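Side-chain contacts in MGS-M4 (Unidentified, PDB 4Q3M), which probably reduces carbonyl compounds with a nicotinamide cofactor, as an aldo-keto reductase whose natural substrate is unknown: residues E122-E126 / E127-K131; E86-N89 / T90-N94; N113-S116 / T117-F121; N62-R65 / E66-F69. All coordinates share one frame; numbering follows the deposited sequence.

Interaction 1: E122-E126 / E127-K131; sequences ETLYE and EGKVK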
loop_
_atom_site.group_PDB
_atom_site.type_symbol
_atom_site.label_atom_id
_atom_site.label_comp_id
_atom_site.label_asym_id
_atom_site.label_seq_id
_atom_site.Cartn_x
_atom_site.Cartn_y
_atom_site.Cartn_z
ATOM N N GLU A 122 16.312 4.554 -21.071
ATOM C CA GLU A 122 16.424 3.812 -22.320
ATOM C C GLU A 122 17.536 4.362 -23.207
ATOM O O GLU A 122 18.243 3.604 -23.868
ATOM C CB GLU A 122 15.092 3.834 -23.071
ATOM C CG GLU A 122 13.995 3.021 -22.402
ATOM C CD GLU A 122 12.670 3.111 -23.132
ATOM O OE1 GLU A 122 12.414 4.150 -23.775
ATOM O OE2 GLU A 122 11.885 2.143 -23.062
ATOM N N THR A 123 17.686 5.684 -23.216
ATOM C CA THR A 123 18.756 6.324 -23.971
ATOM C C THR A 123 20.115 5.910 -23.414
ATOM O O THR A 123 21.039 5.600 -24.166
ATOM C CB THR A 123 18.634 7.861 -23.942
ATOM O OG1 THR A 123 17.399 8.257 -24.554
ATOM C CG2 THR A 123 19.790 8.505 -24.691
ATOM N N LEU A 124 20.222 5.898 -22.089
ATOM C CA LEU A 124 21.454 5.504 -21.416
ATOM C C LEU A 124 21.766 4.029 -21.648
ATOM O O LEU A 124 22.929 3.642 -21.764
ATOM C CB LEU A 124 21.357 5.790 -19.916
ATOM C CG LEU A 124 21.207 7.259 -19.517
ATOM C CD1 LEU A 124 20.807 7.378 -18.054
ATOM C CD2 LEU A 124 22.491 8.027 -19.791
ATOM N N TYR A 125 20.719 3.211 -21.715
ATOM C CA TYR A 125 20.877 1.781 -21.954
ATOM C C TYR A 125 21.397 1.524 -23.362
ATOM O O TYR A 125 22.255 0.667 -23.571
ATOM C CB TYR A 125 19.551 1.051 -21.734
ATOM C CG TYR A 125 19.650 -0.456 -21.826
ATOM C CD1 TYR A 125 20.090 -1.210 -20.745
ATOM C CD2 TYR A 125 19.299 -1.125 -22.991
ATOM C CE1 TYR A 125 20.180 -2.589 -20.824
ATOM C CE2 TYR A 125 19.384 -2.501 -23.079
ATOM C CZ TYR A 125 19.825 -3.229 -21.993
ATOM O OH TYR A 125 19.912 -4.599 -22.078
ATOM N N GLU A 126 20.873 2.277 -24.323
ATOM C CA GLU A 126 21.307 2.163 -25.708
ATOM C C GLU A 126 22.743 2.651 -25.872
ATOM O O GLU A 126 23.479 2.162 -26.729
ATOM C CB GLU A 126 20.371 2.948 -26.630
ATOM C CG GLU A 126 18.967 2.369 -26.719
ATOM C CD GLU A 126 18.016 3.257 -27.498
ATOM O OE1 GLU A 126 18.448 4.335 -27.956
ATOM O OE2 GLU A 126 16.836 2.876 -27.650
ATOM N N GLU A 127 23.138 3.609 -25.039
ATOM C CA GLU A 127 24.485 4.166 -25.092
ATOM C C GLU A 127 25.480 3.318 -24.302
ATOM O O GLU A 127 26.675 3.610 -24.275
ATOM C CB GLU A 127 24.489 5.605 -24.571
ATOM C CG GLU A 127 23.782 6.593 -25.488
ATOM C CD GLU A 127 23.762 8.002 -24.930
ATOM O OE1 GLU A 127 24.130 8.181 -23.749
ATOM O OE2 GLU A 127 23.381 8.932 -25.671
ATOM N N GLY A 128 24.979 2.268 -23.658
ATOM C CA GLY A 128 25.828 1.331 -22.945
ATOM C C GLY A 128 26.335 1.829 -21.606
ATOM O O GLY A 128 27.307 1.297 -21.069
ATOM N N LYS A 129 25.678 2.846 -21.058
ATOM C CA LYS A 129 26.081 3.403 -19.770
ATOM C C LYS A 129 25.398 2.683 -18.608
ATOM O O LYS A 129 25.879 2.723 -17.477
ATOM C CB LYS A 129 25.786 4.902 -19.718
ATOM C CG LYS A 129 26.671 5.728 -20.640
ATOM C CD LYS A 129 26.381 7.215 -20.511
ATOM C CE LYS A 129 27.296 8.031 -21.410
ATOM N NZ LYS A 129 27.007 9.489 -21.319
ATOM N N VAL A 130 24.273 2.033 -18.890
ATOM C CA VAL A 130 23.637 1.152 -17.916
ATOM C C VAL A 130 23.409 -0.232 -18.509
ATOM O O VAL A 130 22.942 -0.366 -19.639
ATOM C CB VAL A 130 22.295 1.714 -17.401
ATOM C CG1 VAL A 130 22.532 2.719 -16.297
ATOM C CG2 VAL A 130 21.502 2.337 -18.530
ATOM N N LYS A 131 23.745 -1.258 -17.736
ATOM C CA LYS A 131 23.638 -2.634 -18.201
ATOM C C LYS A 131 22.245 -3.201 -17.952
ATOM O O LYS A 131 21.861 -4.210 -18.544
ATOM C CB LYS A 131 24.693 -3.506 -17.521
ATOM C CG LYS A 131 26.120 -3.120 -17.871
ATOM C CD LYS A 131 26.333 -3.142 -19.376
ATOM C CE LYS A 131 27.728 -2.670 -19.750
ATOM N NZ LYS A 131 27.934 -2.686 -21.225
#
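The Tyr-125 ring meets two carbonyl oxygens on one side: Lys-131 O lies at its edge, near the ring plane and 3.3 Å from CE1, while Val-130 O approaches CD1 obliquely. CG of Tyr-125 is anti to the backbone N (chi1 -174°), which brings the CD1-CE1 edge beside the chain at Val-130 and Lys-131. The phenol OH continues to Asn-8, whose ND2 also binds Lys-131 O, tying ring and loop to the same amide. Nearer the backbone, Val-130 CG2 packs against the last helical turn, 3.7 Å from Leu-124 CB and 4.0 Å from Tyr-125 CB. Glu-127 runs beside Thr-123 in the same direction, its OE2 lying 3.7 Å from Thr-123 CG2; the Thr-123 hydroxyl turns instead to Tyr-81. The backbone closes between these side chains. Lys-129 N reaches Leu-124 O at 2.9 Å, nearly along the C=O axis, and Gly-128 N makes a weak bond to Tyr-125 O. Lys-129 CD then passes 4.0 Å from Leu-124 CD2, an apolar contact of the lysine stem across the closed end. With Gly-128 at positive phi (77°), these two bonds and the apolar contact form the Schellman motif that ends helix 111-126 ahead of strand 133-136.

Interaction 2: E86-N89 / T90-N94; sequences EAFN and TSLKN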
loop_
_atom_site.group_PDB
_atom_site.type_symbol
_atom_site.label_atom_id
_atom_site.label_comp_id
_atom_site.label_asym_id
_atom_site.label_seq_id
_atom_site.Cartn_x
_atom_site.Cartn_y
_atom_site.Cartn_z
ATOM N N GLU A 86 21.235 14.163 -16.466
ATOM C CA GLU A 86 22.211 14.912 -15.682
ATOM C C GLU A 86 22.425 14.295 -14.304
ATOM O O GLU A 86 23.552 14.225 -13.814
ATOM C CB GLU A 86 21.769 16.373 -15.542
ATOM C CG GLU A 86 22.694 17.237 -14.694
ATOM C CD GLU A 86 24.031 17.520 -15.360
ATOM O OE1 GLU A 86 24.207 17.160 -16.544
ATOM O OE2 GLU A 86 24.909 18.109 -14.695
ATOM N N ALA A 87 21.339 13.846 -13.682
ATOM C CA ALA A 87 21.416 13.226 -12.365
ATOM C C ALA A 87 22.153 11.894 -12.434
ATOM O O ALA A 87 22.741 11.446 -11.450
ATOM C CB ALA A 87 20.027 13.034 -11.789
ATOM N N PHE A 88 22.114 11.266 -13.605
ATOM C CA PHE A 88 22.812 10.007 -13.825
ATOM C C PHE A 88 24.319 10.222 -13.913
ATOM O O PHE A 88 25.099 9.462 -13.338
ATOM C CB PHE A 88 22.304 9.327 -15.096
ATOM C CG PHE A 88 23.051 8.077 -15.452
ATOM C CD1 PHE A 88 22.825 6.901 -14.756
ATOM C CD2 PHE A 88 23.979 8.076 -16.480
ATOM C CE1 PHE A 88 23.512 5.750 -15.078
ATOM C CE2 PHE A 88 24.669 6.925 -16.808
ATOM C CZ PHE A 88 24.434 5.759 -16.105
ATOM N N ASN A 89 24.723 11.260 -14.642
ATOM C CA ASN A 89 26.134 11.601 -14.773
ATOM C C ASN A 89 26.726 11.993 -13.427
ATOM O O ASN A 89 27.888 11.706 -13.141
ATOM C CB ASN A 89 26.324 12.733 -15.784
ATOM C CG ASN A 89 25.643 12.453 -17.108
ATOM O OD1 ASN A 89 25.650 11.323 -17.597
ATOM N ND2 ASN A 89 25.046 13.485 -17.695
ATOM N N THR A 90 25.914 12.651 -12.604
ATOM C CA THR A 90 26.319 13.009 -11.252
ATOM C C THR A 90 26.541 11.749 -10.420
ATOM O O THR A 90 27.535 11.636 -9.704
ATOM C CB THR A 90 25.270 13.904 -10.565
ATOM O OG1 THR A 90 25.086 15.102 -11.331
ATOM C CG2 THR A 90 25.718 14.270 -9.158
ATOM N N SER A 91 25.610 10.805 -10.525
ATOM C CA SER A 91 25.741 9.514 -9.858
ATOM C C SER A 91 26.983 8.788 -10.349
ATOM O O SER A 91 27.770 8.261 -9.561
ATOM C CB SER A 91 24.504 8.648 -10.104
ATOM O OG SER A 91 23.372 9.163 -9.427
ATOM N N LEU A 92 27.145 8.778 -11.666
ATOM C CA LEU A 92 28.236 8.074 -12.319
ATOM C C LEU A 92 29.596 8.620 -11.894
ATOM O O LEU A 92 30.519 7.858 -11.610
ATOM C CB LEU A 92 28.073 8.172 -13.834
ATOM C CG LEU A 92 28.905 7.208 -14.665
ATOM C CD1 LEU A 92 28.539 5.787 -14.288
ATOM C CD2 LEU A 92 28.670 7.450 -16.144
ATOM N N LYS A 93 29.706 9.944 -11.842
ATOM C CA LYS A 93 30.956 10.596 -11.464
ATOM C C LYS A 93 31.262 10.422 -9.979
ATOM O O LYS A 93 32.413 10.202 -9.601
ATOM C CB LYS A 93 30.910 12.082 -11.823
ATOM C CG LYS A 93 31.010 12.353 -13.316
ATOM C CD LYS A 93 30.900 13.837 -13.620
ATOM C CE LYS A 93 31.048 14.102 -15.109
ATOM N NZ LYS A 93 30.948 15.553 -15.429
ATOM N N ASN A 94 30.233 10.527 -9.144
ATOM C CA ASN A 94 30.393 10.317 -7.708
ATOM C C ASN A 94 30.890 8.909 -7.406
ATOM O O ASN A 94 31.750 8.713 -6.548
ATOM C CB ASN A 94 29.076 10.570 -6.973
ATOM C CG ASN A 94 28.692 12.036 -6.946
ATOM O OD1 ASN A 94 29.548 12.916 -7.033
ATOM N ND2 ASN A 94 27.398 12.306 -6.822
#
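Glu-86 and Thr-90 stand one turn apart on helix 81-94, the helix of the beta-alpha-beta unit between strands 69-74 and 102-105. Glu-86 O is gripped twice by Thr-90: the backbone N donates at 3.1 Å and OG1 at 3.0 Å, from opposite faces of the carbonyl plane. The hydroxyl can fold back this far because it lies beside its own backbone N (chi1 -59°). A valine here would probably leave Glu-86 O with the backbone N-H as its remaining donor in this turn, the second grip on the carbonyl being lost. Ser-91 points OG back in the same manner, to 3.1 Å from Ala-87 O, but the hydroxyl also bonds Glu-51, and its proton is not settled between them. On the inner side, Leu-92 CD2 comes 4.1 Å from Phe-88 CE2, the two side chains meeting at a slant; the Phe-88 ring packs edge-to-face with Tyr-103 of the next strand. Toward solvent, the extended Lys-93 chain starts over Asn-89 O, with CG 3.2 Å from that oxygen. Phe-88 and Leu-92 buried on one side, Glu-86 and Lys-93 exposed on another, are what is expected of an amphipathic outer helix of a TIM barrel.

Interaction 3: N113-S116 / T117-F121; sequences NALS and TYRAF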
loop_
_atom_site.group_PDB
_atom_site.type_symbol
_atom_site.label_atom_id
_atom_site.label_comp_id
_atom_site.label_asym_id
_atom_site.label_seq_id
_atom_site.Cartn_x
_atom_site.Cartn_y
_atom_site.Cartn_z
ATOM N N ASN A 113 5.824 11.451 -15.575
ATOM C CA ASN A 113 7.154 11.574 -14.991
ATOM C C ASN A 113 7.910 10.254 -15.046
ATOM O O ASN A 113 9.130 10.235 -15.192
ATOM C CB ASN A 113 7.070 12.063 -13.545
ATOM C CG ASN A 113 6.823 13.555 -13.448
ATOM O OD1 ASN A 113 7.144 14.311 -14.366
ATOM N ND2 ASN A 113 6.260 13.989 -12.326
ATOM N N ALA A 114 7.176 9.153 -14.926
ATOM C CA ALA A 114 7.775 7.825 -14.979
ATOM C C ALA A 114 8.290 7.517 -16.380
ATOM O O ALA A 114 9.426 7.076 -16.550
ATOM C CB ALA A 114 6.768 6.771 -14.539
ATOM N N LEU A 115 7.449 7.761 -17.380
ATOM C CA LEU A 115 7.797 7.469 -18.765
ATOM C C LEU A 115 8.899 8.394 -19.279
ATOM O O LEU A 115 9.806 7.954 -19.986
ATOM C CB LEU A 115 6.561 7.580 -19.659
ATOM C CG LEU A 115 6.749 7.205 -21.130
ATOM C CD1 LEU A 115 7.312 5.798 -21.253
ATOM C CD2 LEU A 115 5.435 7.326 -21.887
ATOM N N SER A 116 8.816 9.673 -18.922
ATOM C CA SER A 116 9.816 10.654 -19.338
ATOM C C SER A 116 11.177 10.319 -18.748
ATOM O O SER A 116 12.208 10.456 -19.405
ATOM C CB SER A 116 9.399 12.065 -18.919
ATOM O OG SER A 116 10.338 13.026 -19.367
ATOM N N THR A 117 11.163 9.886 -17.494
ATOM C CA THR A 117 12.367 9.427 -16.820
ATOM C C THR A 117 12.921 8.154 -17.440
ATOM O O THR A 117 14.129 8.015 -17.636
ATOM C CB THR A 117 12.096 9.169 -15.334
ATOM O OG1 THR A 117 11.694 10.389 -14.697
ATOM C CG2 THR A 117 13.314 8.594 -14.673
ATOM N N TYR A 118 12.024 7.224 -17.743
ATOM C CA TYR A 118 12.421 5.928 -18.266
ATOM C C TYR A 118 12.962 6.041 -19.689
ATOM O O TYR A 118 13.841 5.276 -20.086
ATOM C CB TYR A 118 11.244 4.958 -18.220
ATOM C CG TYR A 118 11.653 3.510 -18.306
ATOM C CD1 TYR A 118 12.084 2.824 -17.178
ATOM C CD2 TYR A 118 11.612 2.829 -19.512
ATOM C CE1 TYR A 118 12.461 1.498 -17.251
ATOM C CE2 TYR A 118 11.985 1.505 -19.596
ATOM C CZ TYR A 118 12.409 0.843 -18.463
ATOM O OH TYR A 118 12.783 -0.476 -18.542
ATOM N N ARG A 119 12.432 6.994 -20.450
ATOM C CA ARG A 119 12.940 7.270 -21.790
ATOM C C ARG A 119 14.410 7.661 -21.719
ATOM O O ARG A 119 15.199 7.321 -22.600
ATOM C CB ARG A 119 12.131 8.378 -22.466
ATOM C CG ARG A 119 10.784 7.931 -23.012
ATOM C CD ARG A 119 10.945 7.056 -24.244
ATOM N NE ARG A 119 9.656 6.669 -24.809
ATOM C CZ ARG A 119 9.034 5.526 -24.542
ATOM N NH1 ARG A 119 9.584 4.647 -23.715
ATOM N NH2 ARG A 119 7.861 5.260 -25.101
ATOM N N ALA A 120 14.770 8.377 -20.657
ATOM C CA ALA A 120 16.158 8.742 -20.418
ATOM C C ALA A 120 16.969 7.513 -20.025
ATOM O O ALA A 120 18.125 7.373 -20.425
ATOM C CB ALA A 120 16.251 9.812 -19.346
ATOM N N PHE A 121 16.359 6.626 -19.242
ATOM C CA PHE A 121 16.987 5.354 -18.892
ATOM C C PHE A 121 17.278 4.556 -20.157
ATOM O O PHE A 121 18.346 3.962 -20.301
ATOM C CB PHE A 121 16.097 4.523 -17.958
ATOM C CG PHE A 121 16.116 4.970 -16.521
ATOM C CD1 PHE A 121 16.419 6.277 -16.176
ATOM C CD2 PHE A 121 15.834 4.067 -15.508
ATOM C CE1 PHE A 121 16.427 6.673 -14.852
ATOM C CE2 PHE A 121 15.847 4.458 -14.183
ATOM C CZ PHE A 121 16.143 5.763 -13.856
#
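CG of Leu-115 is anti to the backbone N (chi1 -176°), and the Arg-119 chain bends at its second torsion (chi2 -72°); together these lay the two side chains side by side, pointing the same way one turn apart. Leu-115 CD1 thereby comes over one face of the guanidinium, 3.5 Å from NH1 and 3.7 Å from CZ, displaced from the middle toward the rim. The nitrogens find their polar partners elsewhere: NH1 forms a salt bridge with Glu-122 and NH2 bonds Asn-149 O. At the base of the arginine, CG rests 3.2 Å from Leu-115 O, the same oxygen that accepts from Arg-119 N at 2.8 Å. On another side of helix 111-126, the outer TIM-barrel helix between strands 102-105 and 133-136, Thr-117 bonds twice to Asn-113 O. OG1 donates at 2.6 Å almost straight onto the carbonyl (C=O...OG1 angle 162°), whereas the backbone N, at 3.1 Å, comes from above the carbonyl plane. The threonine hydroxyl is also bonded to Gly-80 N, and Ser-116 OG to Tyr-81 N, joining this helix to the start of helix 81-94. Tyr-118, its CB 3.3 Å from Ala-114 O, carries its ring away from this turn to Ile-133 of strand 133-136, while its OH bonds Ile-152 O. Thr-117 OG1, in a buried residue, thus gives its proton to Asn-113 O and takes one from Gly-80 N, so both its roles are filled. In Arg-119, a methyl on one flat side and polar partners for the terminal nitrogens probably hold the charged group against turning.

Interaction 4: N62-R65 / E66-F69; sequences NIPR and EEIF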
loop_
_atom_site.group_PDB
_atom_site.type_symbol
_atom_site.label_atom_id
_atom_site.label_comp_id
_atom_site.label_asym_id
_atom_site.label_seq_id
_atom_site.Cartn_x
_atom_site.Cartn_y
_atom_site.Cartn_z
ATOM N N ASN A 62 40.739 -3.775 -4.781
ATOM C CA ASN A 62 41.538 -4.592 -5.695
ATOM C C ASN A 62 40.727 -5.719 -6.333
ATOM O O ASN A 62 41.273 -6.756 -6.707
ATOM C CB ASN A 62 42.760 -5.175 -4.977
ATOM C CG ASN A 62 43.688 -4.103 -4.442
ATOM O OD1 ASN A 62 43.626 -2.946 -4.856
ATOM N ND2 ASN A 62 44.562 -4.486 -3.517
ATOM N N ILE A 63 39.421 -5.503 -6.452
ATOM C CA ILE A 63 38.534 -6.457 -7.106
ATOM C C ILE A 63 38.045 -5.877 -8.428
ATOM O O ILE A 63 37.519 -4.764 -8.456
ATOM C CB ILE A 63 37.327 -6.818 -6.215
ATOM C CG1 ILE A 63 37.798 -7.502 -4.930
ATOM C CG2 ILE A 63 36.351 -7.711 -6.965
ATOM C CD1 ILE A 63 36.669 -7.951 -4.028
ATOM N N PRO A 64 38.231 -6.628 -9.527
ATOM C CA PRO A 64 37.849 -6.208 -10.881
ATOM C C PRO A 64 36.427 -5.653 -10.961
ATOM O O PRO A 64 35.494 -6.256 -10.430
ATOM C CB PRO A 64 37.978 -7.499 -11.691
ATOM C CG PRO A 64 39.049 -8.255 -10.994
ATOM C CD PRO A 64 38.874 -7.955 -9.529
ATOM N N ARG A 65 36.287 -4.507 -11.621
ATOM C CA ARG A 65 35.020 -3.787 -11.714
ATOM C C ARG A 65 33.872 -4.636 -12.256
ATOM O O ARG A 65 32.767 -4.612 -11.714
ATOM C CB ARG A 65 35.200 -2.543 -12.589
ATOM C CG ARG A 65 33.903 -1.904 -13.060
ATOM C CD ARG A 65 33.108 -1.326 -11.904
ATOM N NE ARG A 65 31.802 -0.837 -12.338
ATOM C CZ ARG A 65 30.698 -1.576 -12.361
ATOM N NH1 ARG A 65 30.738 -2.843 -11.973
ATOM N NH2 ARG A 65 29.553 -1.048 -12.772
ATOM N N GLU A 66 34.137 -5.392 -13.316
ATOM C CA GLU A 66 33.089 -6.154 -13.991
ATOM C C GLU A 66 32.575 -7.338 -13.174
ATOM O O GLU A 66 31.629 -8.010 -13.581
ATOM C CB GLU A 66 33.585 -6.651 -15.350
ATOM C CG GLU A 66 33.395 -5.652 -16.477
ATOM C CD GLU A 66 33.431 -6.304 -17.844
ATOM O OE1 GLU A 66 34.124 -7.331 -17.998
ATOM O OE2 GLU A 66 32.759 -5.790 -18.765
ATOM N N GLU A 67 33.195 -7.592 -12.028
ATOM C CA GLU A 67 32.762 -8.684 -11.168
ATOM C C GLU A 67 31.975 -8.156 -9.971
ATOM O O GLU A 67 31.603 -8.914 -9.077
ATOM C CB GLU A 67 33.964 -9.507 -10.702
ATOM C CG GLU A 67 35.073 -9.594 -11.739
ATOM C CD GLU A 67 36.093 -10.672 -11.426
ATOM O OE1 GLU A 67 36.162 -11.108 -10.258
ATOM O OE2 GLU A 67 36.828 -11.081 -12.350
ATOM N N ILE A 68 31.722 -6.851 -9.969
ATOM C CA ILE A 68 30.934 -6.223 -8.914
ATOM C C ILE A 68 29.689 -5.546 -9.483
ATOM O O ILE A 68 29.783 -4.674 -10.347
ATOM C CB ILE A 68 31.757 -5.185 -8.130
ATOM C CG1 ILE A 68 33.010 -5.832 -7.538
ATOM C CG2 ILE A 68 30.911 -4.552 -7.034
ATOM C CD1 ILE A 68 33.872 -4.874 -6.745
ATOM N N PHE A 69 28.526 -5.956 -8.988
ATOM C CA PHE A 69 27.253 -5.399 -9.429
ATOM C C PHE A 69 26.922 -4.138 -8.638
ATOM O O PHE A 69 26.716 -4.194 -7.427
ATOM C CB PHE A 69 26.139 -6.438 -9.270
ATOM C CG PHE A 69 24.895 -6.130 -10.059
ATOM C CD1 PHE A 69 23.953 -5.236 -9.577
ATOM C CD2 PHE A 69 24.662 -6.751 -11.275
ATOM C CE1 PHE A 69 22.809 -4.960 -10.300
ATOM C CE2 PHE A 69 23.518 -6.477 -12.002
ATOM C CZ PHE A 69 22.590 -5.581 -11.512
#
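From Pro-64 to Ile-68 the backbone makes a short 3-10 turn in the loop that leads from helix 51-59 into barrel strand 69-74, closed by Glu-67 N to Pro-64 O (3.1 Å) and Ile-68 N to Arg-65 O (3.0 Å). Both donors sit well above the planes of the carbonyls they reach, the first 50° out. Arg-65 bends at its second torsion (chi2 66°), which brings the guanidinium back alongside the turn, with Ile-68 O at its edge, near the plane and 2.6 Å from NH1. NH2 extends farther, to a salt bridge with Asp-101 and a hydrogen bond to Tyr-99 O, and the group makes a cation-pi contact with the Tyr-99 ring. A leucine in its place would probably leave Asp-101 without this opposite charge and the turn without its polar link to Tyr-99. On the outer surface, the extended Glu-67 chain crosses the proline ring, CG 3.6 Å from Pro-64 CB, so its aliphatic part packs there. Ile-63, just before the turn, and Ile-68, at its end, meet at about a right angle: Ile-63 CG2 lies 3.8 Å from Ile-68 CD1 and 3.9 Å from Ile-68 CG1.

In the fold
Read from the N terminus, the four contacts follow in series, none nested or crossed. Interaction 4 turns the loop from helix 51-59 into strand 69-74. Interactions 2 and 3 lie on successive outer helices of the TIM barrel, 81-94 and 111-126, and interaction 1 closes the latter toward strand 133-136. Interactions 3 and 1 thus share one helix, meeting where Val-130 CG2 lies 4.0 Å from Phe-121 O. Interactions 1 and 2 join neighbouring helices, Leu-124 CD1 lying 3.5 Å from Phe-88 CG, while Val-130 of the loop presses on the same ring. Interaction 4 touches none of the others, but like the end of interaction 1 it leads from a helix into the next barrel strand.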